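Local structure of enoyl-CoA hydratase subunit I (2PBP) at residues F4-A8 against E19-P23; L119-A125 against V177-P183; E199-L203 against R254-K258; E210-K214 against F226-N230. The protein probably acts as an enoyl-CoA hydratase, a hydro-lyase of the crotonase family that adds water to the double bond of enoyl-CoA thioesters. All coordinates share one frame; numbering follows the deposited sequence.

Contact 1: residues F4-A8 against E19-P23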
# COMPACT_ATOMS: atom_id res chain seq x y z
N PHE A 4 -9.47 -19.28 -29.82
CA PHE A 4 -8.14 -19.40 -29.15
C PHE A 4 -7.58 -20.81 -29.31
O PHE A 4 -8.31 -21.80 -29.20
CB PHE A 4 -8.27 -19.06 -27.66
CG PHE A 4 -8.61 -17.62 -27.40
CD1 PHE A 4 -7.68 -16.61 -27.67
CD2 PHE A 4 -9.85 -17.27 -26.88
CE1 PHE A 4 -8.00 -15.27 -27.43
CE2 PHE A 4 -10.17 -15.93 -26.65
CZ PHE A 4 -9.24 -14.93 -26.92
N VAL A 5 -6.28 -20.90 -29.56
CA VAL A 5 -5.63 -22.18 -29.73
C VAL A 5 -4.55 -22.44 -28.69
O VAL A 5 -4.00 -23.54 -28.63
CB VAL A 5 -5.00 -22.30 -31.14
CG1 VAL A 5 -6.09 -22.27 -32.20
CG2 VAL A 5 -4.02 -21.16 -31.36
N SER A 6 -4.24 -21.43 -27.88
CA SER A 6 -3.21 -21.58 -26.86
C SER A 6 -3.73 -21.42 -25.43
O SER A 6 -3.00 -21.68 -24.47
CB SER A 6 -2.08 -20.57 -27.11
OG SER A 6 -1.52 -20.74 -28.40
N ILE A 7 -4.97 -20.98 -25.29
CA ILE A 7 -5.57 -20.80 -23.97
C ILE A 7 -7.00 -21.32 -23.95
O ILE A 7 -7.59 -21.57 -24.99
CB ILE A 7 -5.56 -19.30 -23.55
CG1 ILE A 7 -6.39 -18.46 -24.52
CG2 ILE A 7 -4.13 -18.78 -23.50
CD1 ILE A 7 -7.87 -18.40 -24.22
N ALA A 8 -7.53 -21.48 -22.74
CA ALA A 8 -8.90 -21.95 -22.55
C ALA A 8 -9.54 -21.07 -21.49
O ALA A 8 -9.04 -20.98 -20.36
CB ALA A 8 -8.90 -23.40 -22.11
N GLU A 19 -6.98 -20.21 -18.55
CA GLU A 19 -5.99 -21.26 -18.34
C GLU A 19 -5.07 -21.37 -19.55
O GLU A 19 -5.53 -21.64 -20.66
CB GLU A 19 -6.70 -22.60 -18.09
CG GLU A 19 -5.79 -23.82 -18.12
CD GLU A 19 -6.56 -25.12 -17.94
OE1 GLU A 19 -7.74 -25.18 -18.35
OE2 GLU A 19 -5.98 -26.08 -17.40
N LEU A 20 -3.78 -21.14 -19.34
CA LEU A 20 -2.82 -21.27 -20.43
C LEU A 20 -2.88 -22.75 -20.78
O LEU A 20 -2.74 -23.60 -19.90
CB LEU A 20 -1.41 -20.87 -19.97
CG LEU A 20 -1.31 -19.50 -19.30
CD1 LEU A 20 0.15 -19.12 -19.11
CD2 LEU A 20 -2.03 -18.46 -20.14
N ALA A 21 -3.09 -23.05 -22.06
CA ALA A 21 -3.24 -24.44 -22.49
C ALA A 21 -2.20 -25.02 -23.44
O ALA A 21 -2.55 -25.67 -24.43
CB ALA A 21 -4.63 -24.62 -23.09
N ARG A 22 -0.92 -24.81 -23.14
CA ARG A 22 0.15 -25.37 -23.96
C ARG A 22 1.18 -26.04 -23.05
O ARG A 22 2.37 -25.72 -23.10
CB ARG A 22 0.82 -24.29 -24.82
CG ARG A 22 -0.02 -23.83 -26.01
CD ARG A 22 -0.35 -24.99 -26.96
NE ARG A 22 0.84 -25.66 -27.46
CZ ARG A 22 1.65 -25.18 -28.41
NH1 ARG A 22 1.39 -24.00 -28.97
NH2 ARG A 22 2.72 -25.86 -28.78
N PRO A 23 0.72 -26.98 -22.21
CA PRO A 23 1.61 -27.70 -21.29
C PRO A 23 2.72 -28.46 -22.00
O PRO A 23 3.76 -28.72 -21.42
CB PRO A 23 0.65 -28.62 -20.54
CG PRO A 23 -0.40 -28.90 -21.56
CD PRO A 23 -0.64 -27.54 -22.16
O HOH W 1 -1.29 -22.91 -30.10
O HOH W 2 -10.41 -23.09 -18.81
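I7 holds CG1 between its backbone N and carbonyl carbon (chi1 61°), which sets CG2 beside the backbone N, where it meets L20: I7 CG2 and L20 CD2 lie 4.0 Å apart. The longer CG1 arm leads away from the second segment. Both residues point to the same face of the sheet, which is covered by helix 31-46, I7 resting on M33 and L20 on I37. I7 and L20 form a non-hydrogen-bonded antiparallel pair, and the adjoining hydrogen-bonded pair is A8 with E19. Here A8 N donates to E19 O at 2.9 Å, while the return bond from E19 N to A8 O, 2.8 Å, is the straighter at 170°. I7 CA adds a CA-H...O contact of 3.4 Å to E19 O, so that this carbonyl is approached by two donors. Past the strand end the pairing goes on with A21 N giving its hydrogen to S6 O at 2.8 Å. The E19 side chain runs out extended on the face shared with A8, and its OE2 forms a salt bridge with R58. R22, bent at chi2 and chi3, lays CG against S6 CB (4.0 Å) and brings the edge of its guanidinium round to S6 OG. A water donates to S6 OG and accepts a weak bond from R22 NH1, whereas R22 NH2 pairs with D24. These residues close the open end of a beta hairpin, strands 7-12 and 15-20, which forms one margin of the mixed sheet in this crotonase fold.

Contact 2: residues L119-A125 against V177-P183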
# COMPACT_ATOMS: atom_id res chain seq x y z
N LEU A 119 -2.88 -9.93 -7.25
CA LEU A 119 -2.60 -10.81 -6.12
C LEU A 119 -2.07 -12.11 -6.70
O LEU A 119 -2.44 -12.49 -7.82
CB LEU A 119 -3.87 -11.12 -5.32
CG LEU A 119 -4.68 -9.98 -4.71
CD1 LEU A 119 -5.93 -10.54 -4.07
CD2 LEU A 119 -3.84 -9.24 -3.68
N ILE A 120 -1.22 -12.79 -5.95
CA ILE A 120 -0.68 -14.06 -6.41
C ILE A 120 -0.87 -15.14 -5.35
O ILE A 120 -0.42 -14.99 -4.21
CB ILE A 120 0.83 -13.96 -6.72
CG1 ILE A 120 1.09 -12.89 -7.79
CG2 ILE A 120 1.36 -15.31 -7.17
CD1 ILE A 120 2.55 -12.45 -7.92
N VAL A 121 -1.55 -16.22 -5.72
CA VAL A 121 -1.75 -17.36 -4.82
C VAL A 121 -0.87 -18.42 -5.46
O VAL A 121 -1.05 -18.75 -6.63
CB VAL A 121 -3.20 -17.84 -4.80
CG1 VAL A 121 -3.33 -19.08 -3.92
CG2 VAL A 121 -4.11 -16.73 -4.30
N ALA A 122 0.08 -18.95 -4.69
CA ALA A 122 0.99 -19.94 -5.25
C ALA A 122 0.95 -21.31 -4.62
O ALA A 122 0.65 -21.47 -3.44
CB ALA A 122 2.42 -19.40 -5.20
N SER A 123 1.27 -22.30 -5.45
CA SER A 123 1.35 -23.69 -5.03
C SER A 123 2.75 -23.89 -4.48
O SER A 123 3.63 -23.05 -4.69
CB SER A 123 1.14 -24.62 -6.22
OG SER A 123 1.69 -25.90 -5.97
N SER A 124 2.96 -25.00 -3.79
CA SER A 124 4.28 -25.32 -3.26
C SER A 124 5.14 -25.77 -4.44
O SER A 124 6.36 -25.84 -4.34
CB SER A 124 4.17 -26.44 -2.22
OG SER A 124 3.43 -26.03 -1.09
N ALA A 125 4.49 -26.06 -5.56
CA ALA A 125 5.18 -26.51 -6.76
C ALA A 125 5.72 -25.32 -7.54
O ALA A 125 6.41 -25.49 -8.55
CB ALA A 125 4.22 -27.31 -7.64
N VAL A 177 4.24 -12.87 -3.16
CA VAL A 177 3.14 -13.82 -3.15
C VAL A 177 2.28 -13.59 -1.91
O VAL A 177 2.81 -13.39 -0.81
CB VAL A 177 3.66 -15.28 -3.17
CG1 VAL A 177 2.54 -16.25 -2.79
CG2 VAL A 177 4.19 -15.62 -4.56
N ASN A 178 0.97 -13.62 -2.08
CA ASN A 178 0.04 -13.39 -0.98
C ASN A 178 -0.13 -14.60 -0.06
O ASN A 178 -0.27 -14.44 1.16
CB ASN A 178 -1.30 -12.92 -1.52
CG ASN A 178 -1.23 -11.53 -2.14
OD1 ASN A 178 -1.25 -10.52 -1.44
ND2 ASN A 178 -1.12 -11.48 -3.46
N ARG A 179 -0.14 -15.79 -0.63
CA ARG A 179 -0.28 -17.01 0.16
C ARG A 179 0.18 -18.23 -0.62
O ARG A 179 0.16 -18.24 -1.86
CB ARG A 179 -1.73 -17.21 0.61
CG ARG A 179 -2.68 -17.62 -0.50
CD ARG A 179 -4.06 -17.95 0.06
NE ARG A 179 -4.01 -18.94 1.13
CZ ARG A 179 -5.07 -19.55 1.64
NH1 ARG A 179 -6.29 -19.27 1.17
NH2 ARG A 179 -4.93 -20.44 2.61
N VAL A 180 0.60 -19.25 0.11
CA VAL A 180 1.08 -20.49 -0.49
C VAL A 180 0.26 -21.66 0.03
O VAL A 180 -0.03 -21.76 1.22
CB VAL A 180 2.56 -20.73 -0.13
CG1 VAL A 180 3.07 -22.00 -0.78
CG2 VAL A 180 3.40 -19.53 -0.56
N VAL A 181 -0.14 -22.54 -0.88
CA VAL A 181 -0.92 -23.72 -0.51
C VAL A 181 -0.44 -24.93 -1.29
O VAL A 181 0.23 -24.80 -2.32
CB VAL A 181 -2.42 -23.51 -0.79
CG1 VAL A 181 -2.98 -22.43 0.12
CG2 VAL A 181 -2.63 -23.15 -2.25
N SER A 182 -0.77 -26.12 -0.80
CA SER A 182 -0.37 -27.35 -1.45
C SER A 182 -0.96 -27.39 -2.86
O SER A 182 -2.03 -26.84 -3.11
CB SER A 182 -0.84 -28.55 -0.63
OG SER A 182 -0.28 -29.76 -1.12
N PRO A 183 -0.26 -28.05 -3.80
CA PRO A 183 -0.71 -28.17 -5.19
C PRO A 183 -2.18 -28.52 -5.42
O PRO A 183 -2.86 -27.85 -6.20
CB PRO A 183 0.23 -29.23 -5.76
CG PRO A 183 1.50 -28.96 -5.03
CD PRO A 183 1.02 -28.75 -3.61
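V121 pairs with R179 and A122 with V180 in parallel register, the two strand axes approaching to 4.7 Å at 28°, with A122 N donating to R179 O and V181 N to A122 O, both at 2.9 Å. One residue before the strand proper, N178 N donates to I120 O. V177 places CG1 anti to its backbone N (chi1 165°), and this methyl reaches both I120 O, 3.5 Å from V177 CG1, and the methyl of A122. The V177 and I120 side chains cross at about a right angle, V177 CG2 to I120 CG2 being 3.9 Å. On the face with V121, the aliphatic part of R179 lies alongside that valine and points the same way, R179 CG standing 3.8 Å from V121 CG1; the guanidinium continues to E189, where NH1 makes a salt bridge. At the far end S123 OG accepts from A125 N at 2.8 Å, an ST turn that leads the chain off the strand. P183 closes over this turn, its CG 3.2 Å from S123 OG. Strand 179-181 is the outermost of the sheet within the chain, and strand 119-123 bonds on its other side to strand 98-102. Helix 186-198 covers V121 and S123, while A122 and V177 meet F128 of strand 127-129, and L119 and I120 pack on K154 of the second subunit.

Contact 3: residues E199-L203 against R254-K258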
# COMPACT_ATOMS: atom_id res chain seq x y z
N GLU A 199 -17.84 -10.74 -4.11
CA GLU A 199 -18.95 -10.30 -3.27
C GLU A 199 -18.77 -8.87 -2.77
O GLU A 199 -19.68 -8.29 -2.18
CB GLU A 199 -19.12 -11.23 -2.06
CG GLU A 199 -19.60 -12.63 -2.42
CD GLU A 199 -20.98 -12.61 -3.06
OE1 GLU A 199 -21.95 -12.24 -2.36
OE2 GLU A 199 -21.09 -12.97 -4.25
N GLN A 200 -17.59 -8.31 -3.02
CA GLN A 200 -17.29 -6.94 -2.62
C GLN A 200 -17.84 -5.99 -3.68
O GLN A 200 -18.24 -6.43 -4.76
CB GLN A 200 -15.77 -6.76 -2.49
CG GLN A 200 -15.14 -7.55 -1.35
CD GLN A 200 -15.65 -7.12 0.01
OE1 GLN A 200 -16.80 -7.38 0.37
NE2 GLN A 200 -14.80 -6.43 0.77
N PRO A 201 -17.88 -4.68 -3.40
CA PRO A 201 -18.39 -3.69 -4.36
C PRO A 201 -17.45 -3.60 -5.56
O PRO A 201 -16.31 -3.20 -5.41
CB PRO A 201 -18.39 -2.38 -3.56
CG PRO A 201 -18.38 -2.82 -2.12
CD PRO A 201 -17.47 -4.02 -2.14
N PRO A 202 -17.93 -3.97 -6.76
CA PRO A 202 -17.08 -3.92 -7.95
C PRO A 202 -16.42 -2.56 -8.21
O PRO A 202 -15.23 -2.49 -8.55
CB PRO A 202 -18.03 -4.33 -9.08
CG PRO A 202 -18.98 -5.27 -8.38
CD PRO A 202 -19.26 -4.52 -7.09
N LEU A 203 -17.18 -1.48 -8.04
CA LEU A 203 -16.65 -0.14 -8.27
C LEU A 203 -15.60 0.20 -7.22
O LEU A 203 -14.59 0.85 -7.52
CB LEU A 203 -17.78 0.90 -8.24
CG LEU A 203 -18.76 0.83 -9.42
CD1 LEU A 203 -20.05 1.55 -9.06
CD2 LEU A 203 -18.11 1.44 -10.66
N ARG A 254 -25.61 -6.32 -0.62
CA ARG A 254 -25.80 -7.03 -1.88
C ARG A 254 -25.40 -6.07 -3.01
O ARG A 254 -26.25 -5.43 -3.62
CB ARG A 254 -27.27 -7.45 -2.02
CG ARG A 254 -27.79 -8.27 -0.84
CD ARG A 254 -27.04 -9.58 -0.69
NE ARG A 254 -27.43 -10.32 0.51
CZ ARG A 254 -26.94 -11.51 0.85
NH1 ARG A 254 -26.04 -12.11 0.07
NH2 ARG A 254 -27.35 -12.10 1.96
N PHE A 255 -24.11 -5.99 -3.27
CA PHE A 255 -23.59 -5.09 -4.30
C PHE A 255 -23.91 -5.53 -5.72
O PHE A 255 -23.85 -6.72 -6.04
CB PHE A 255 -22.09 -4.92 -4.10
CG PHE A 255 -21.72 -4.39 -2.74
CD1 PHE A 255 -22.14 -3.13 -2.33
CD2 PHE A 255 -20.98 -5.16 -1.85
CE1 PHE A 255 -21.83 -2.63 -1.06
CE2 PHE A 255 -20.66 -4.68 -0.57
CZ PHE A 255 -21.09 -3.42 -0.18
N GLN A 256 -24.25 -4.57 -6.57
CA GLN A 256 -24.61 -4.86 -7.95
C GLN A 256 -23.69 -4.23 -8.99
O GLN A 256 -23.92 -4.36 -10.19
CB GLN A 256 -26.06 -4.41 -8.20
CG GLN A 256 -27.06 -5.05 -7.24
CD GLN A 256 -28.50 -4.87 -7.69
OE1 GLN A 256 -28.87 -5.26 -8.80
NE2 GLN A 256 -29.33 -4.30 -6.82
N GLY A 257 -22.65 -3.54 -8.54
CA GLY A 257 -21.72 -2.93 -9.47
C GLY A 257 -22.26 -1.69 -10.16
O GLY A 257 -21.94 -1.43 -11.32
N LYS A 258 -23.07 -0.92 -9.44
CA LYS A 258 -23.65 0.31 -9.98
C LYS A 258 -23.86 1.30 -8.84
O LYS A 258 -23.59 0.92 -7.68
CB LYS A 258 -24.98 0.02 -10.67
CG LYS A 258 -26.05 -0.53 -9.75
CD LYS A 258 -27.30 -0.93 -10.53
CE LYS A 258 -28.37 -1.51 -9.62
NZ LYS A 258 -29.54 -2.00 -10.40
O HOH W 3 -22.42 -8.35 -2.37
O HOH W 4 -24.22 -10.87 -1.86
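F255 and P201 lie side by side in a proline-aromatic CH-pi contact that packs the C-terminal tail against the start of helix 202-217, where P201 holds the N-cap position. The pyrrolidine lies roughly parallel to one face of the phenyl ring, with CG over its centre: P201 CG is 3.3 Å from the F255 ring centroid, 11° off the normal. F255 carries CG anti to its carbonyl carbon (chi1 -58°), which swings the phenyl face against the proline. The ring edge is used as well, E199 O lying in its plane 3.4 Å from F255 CD2. Since this ring meets both P201 and E199 O, an alanine here would probably leave a gap beside the proline and let the tail shift on the helix start. The second subunit closes in nearby, with its G136 on P201 and its N134 on F255. Further along, P202 lays its ring on the backbone of G257, P202 CG to G257 CA measuring 3.8 Å. L203 CD1 then touches the terminal carboxyl carbon of K258. D239 of helix 238-248 accepts from the backbone N of Q256 and of G257. Water takes up the polar link at the other end: one molecule donates to E199 O and accepts from F255 N (3.0 Å), and another joins E199 OE1, at 2.7 Å, to R254 NH1, at 2.9 Å.

Contact 4: residues E210-K214 against F226-N230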
# COMPACT_ATOMS: atom_id res chain seq x y z
N GLU A 210 -7.10 1.34 -8.88
CA GLU A 210 -6.56 2.47 -9.63
C GLU A 210 -5.71 3.35 -8.71
O GLU A 210 -4.63 3.80 -9.09
CB GLU A 210 -7.67 3.34 -10.21
CG GLU A 210 -8.54 2.68 -11.25
CD GLU A 210 -9.49 3.67 -11.89
OE1 GLU A 210 -10.03 4.53 -11.16
OE2 GLU A 210 -9.69 3.59 -13.12
N ALA A 211 -6.21 3.60 -7.51
CA ALA A 211 -5.50 4.42 -6.54
C ALA A 211 -4.17 3.77 -6.17
O ALA A 211 -3.14 4.44 -6.08
CB ALA A 211 -6.35 4.64 -5.30
N VAL A 212 -4.19 2.46 -5.94
CA VAL A 212 -2.98 1.74 -5.58
C VAL A 212 -1.96 1.81 -6.72
O VAL A 212 -0.76 1.91 -6.48
CB VAL A 212 -3.28 0.27 -5.23
CG1 VAL A 212 -1.98 -0.52 -5.09
CG2 VAL A 212 -4.07 0.20 -3.94
N GLN A 213 -2.44 1.76 -7.96
CA GLN A 213 -1.55 1.82 -9.11
C GLN A 213 -0.80 3.16 -9.09
O GLN A 213 0.39 3.21 -9.40
CB GLN A 213 -2.33 1.71 -10.43
CG GLN A 213 -3.33 0.56 -10.53
CD GLN A 213 -2.73 -0.81 -10.22
OE1 GLN A 213 -2.66 -1.23 -9.07
NE2 GLN A 213 -2.29 -1.51 -11.27
N LYS A 214 -1.50 4.23 -8.72
CA LYS A 214 -0.88 5.55 -8.66
C LYS A 214 0.09 5.63 -7.48
O LYS A 214 1.14 6.26 -7.58
CB LYS A 214 -1.95 6.64 -8.51
CG LYS A 214 -3.12 6.54 -9.49
CD LYS A 214 -2.66 6.51 -10.94
CE LYS A 214 -3.84 6.48 -11.89
NZ LYS A 214 -3.41 6.24 -13.30
N PHE A 226 -5.55 12.19 -6.41
CA PHE A 226 -6.27 11.28 -7.30
C PHE A 226 -7.19 10.40 -6.46
O PHE A 226 -8.36 10.20 -6.80
CB PHE A 226 -5.28 10.40 -8.07
CG PHE A 226 -5.93 9.49 -9.07
CD1 PHE A 226 -6.13 9.91 -10.39
CD2 PHE A 226 -6.36 8.22 -8.70
CE1 PHE A 226 -6.75 9.07 -11.32
CE2 PHE A 226 -6.99 7.38 -9.62
CZ PHE A 226 -7.18 7.80 -10.93
N GLU A 227 -6.65 9.88 -5.36
CA GLU A 227 -7.40 9.01 -4.46
C GLU A 227 -8.75 9.60 -4.05
O GLU A 227 -9.79 8.93 -4.16
CB GLU A 227 -6.56 8.74 -3.22
CG GLU A 227 -7.20 7.84 -2.18
CD GLU A 227 -6.45 7.91 -0.87
OE1 GLU A 227 -6.39 9.01 -0.29
OE2 GLU A 227 -5.91 6.87 -0.41
N ARG A 228 -8.75 10.84 -3.59
CA ARG A 228 -10.00 11.47 -3.15
C ARG A 228 -11.02 11.68 -4.27
O ARG A 228 -12.22 11.72 -4.00
CB ARG A 228 -9.70 12.80 -2.43
CG ARG A 228 -9.08 13.89 -3.28
CD ARG A 228 -8.51 15.00 -2.40
NE ARG A 228 -7.45 14.50 -1.53
CZ ARG A 228 -6.67 15.26 -0.76
NH1 ARG A 228 -6.82 16.58 -0.76
NH2 ARG A 228 -5.75 14.69 0.00
N LYS A 229 -10.55 11.81 -5.51
CA LYS A 229 -11.48 11.97 -6.63
C LYS A 229 -12.27 10.67 -6.78
O LYS A 229 -13.48 10.69 -7.03
CB LYS A 229 -10.73 12.28 -7.93
CG LYS A 229 -10.20 13.71 -8.00
CD LYS A 229 -11.35 14.72 -8.04
CE LYS A 229 -10.84 16.15 -7.98
NZ LYS A 229 -11.91 17.13 -8.24
N ASN A 230 -11.58 9.54 -6.63
CA ASN A 230 -12.25 8.24 -6.72
C ASN A 230 -13.19 8.08 -5.53
O ASN A 230 -14.26 7.49 -5.65
CB ASN A 230 -11.22 7.09 -6.77
CG ASN A 230 -10.78 6.78 -8.19
OD1 ASN A 230 -11.23 7.41 -9.14
ND2 ASN A 230 -9.90 5.78 -8.34
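A helical hairpin is made by helices 202-217 and 220-234, and in it E210 and K214 of the first helix face F226 and N230 of the second. The short axes run antiparallel at 178° and 9.6 Å apart, with A211 CA and E227 CA the nearest pair across them at 5.4 Å. F226 carries CG anti to its backbone N (chi1 -176°), which sends the phenyl ring across the groove to the first helix. The bent chain of K214 lies over one face of this ring, CE offset toward the rim and 4.0 Å from the centroid in a CH-pi contact. K214 NZ is farther, 5.2 Å from the centroid, at most a weak cation-pi attraction. E210 CB comes to the ring edge, 4.1 Å from F226 CE2. One turn on, N230 ND2 donates to E210 OE1 at 3.1 Å, meeting the lone pair that faces away from OE2; the oxygen is tilted 22° out of the amide plane, although carboxylate and amide are turned nearly parallel. ND2 also binds L207 O, while E210 OE2 is taken by K95 in a salt bridge. A leucine in place of N230 would probably leave E210 OE1 and L207 O without this shared donor and weaken the tie between the helices. E227 and R228 turn to the second subunit, R228 pairing with its D89 and E227 with its T144. Such a hairpin, presented to another subunit, is characteristic of the C-terminal helical region of the crotonase fold.

In the fold
Along the chain, contacts 1 and 2 come in series, followed by contact 3, whose two segments enclose contact 4. Contacts 1 and 2 belong to the same six-stranded mixed sheet, one with the strand pair at its first margin and the other at its last, their centres about 21 Å apart. Contacts 3 and 4 share helix 202-217, with centres about 18 Å apart; together they join the C-terminal tail and helix 220-234 to it. Contacts 1 and 4 lie on opposite sides of the chain centre, about 34 Å between centres. Contacts 2, 3 and 4 touch the second subunit, on the C-terminal helical part and near the start of the last two strands; contact 1 does not.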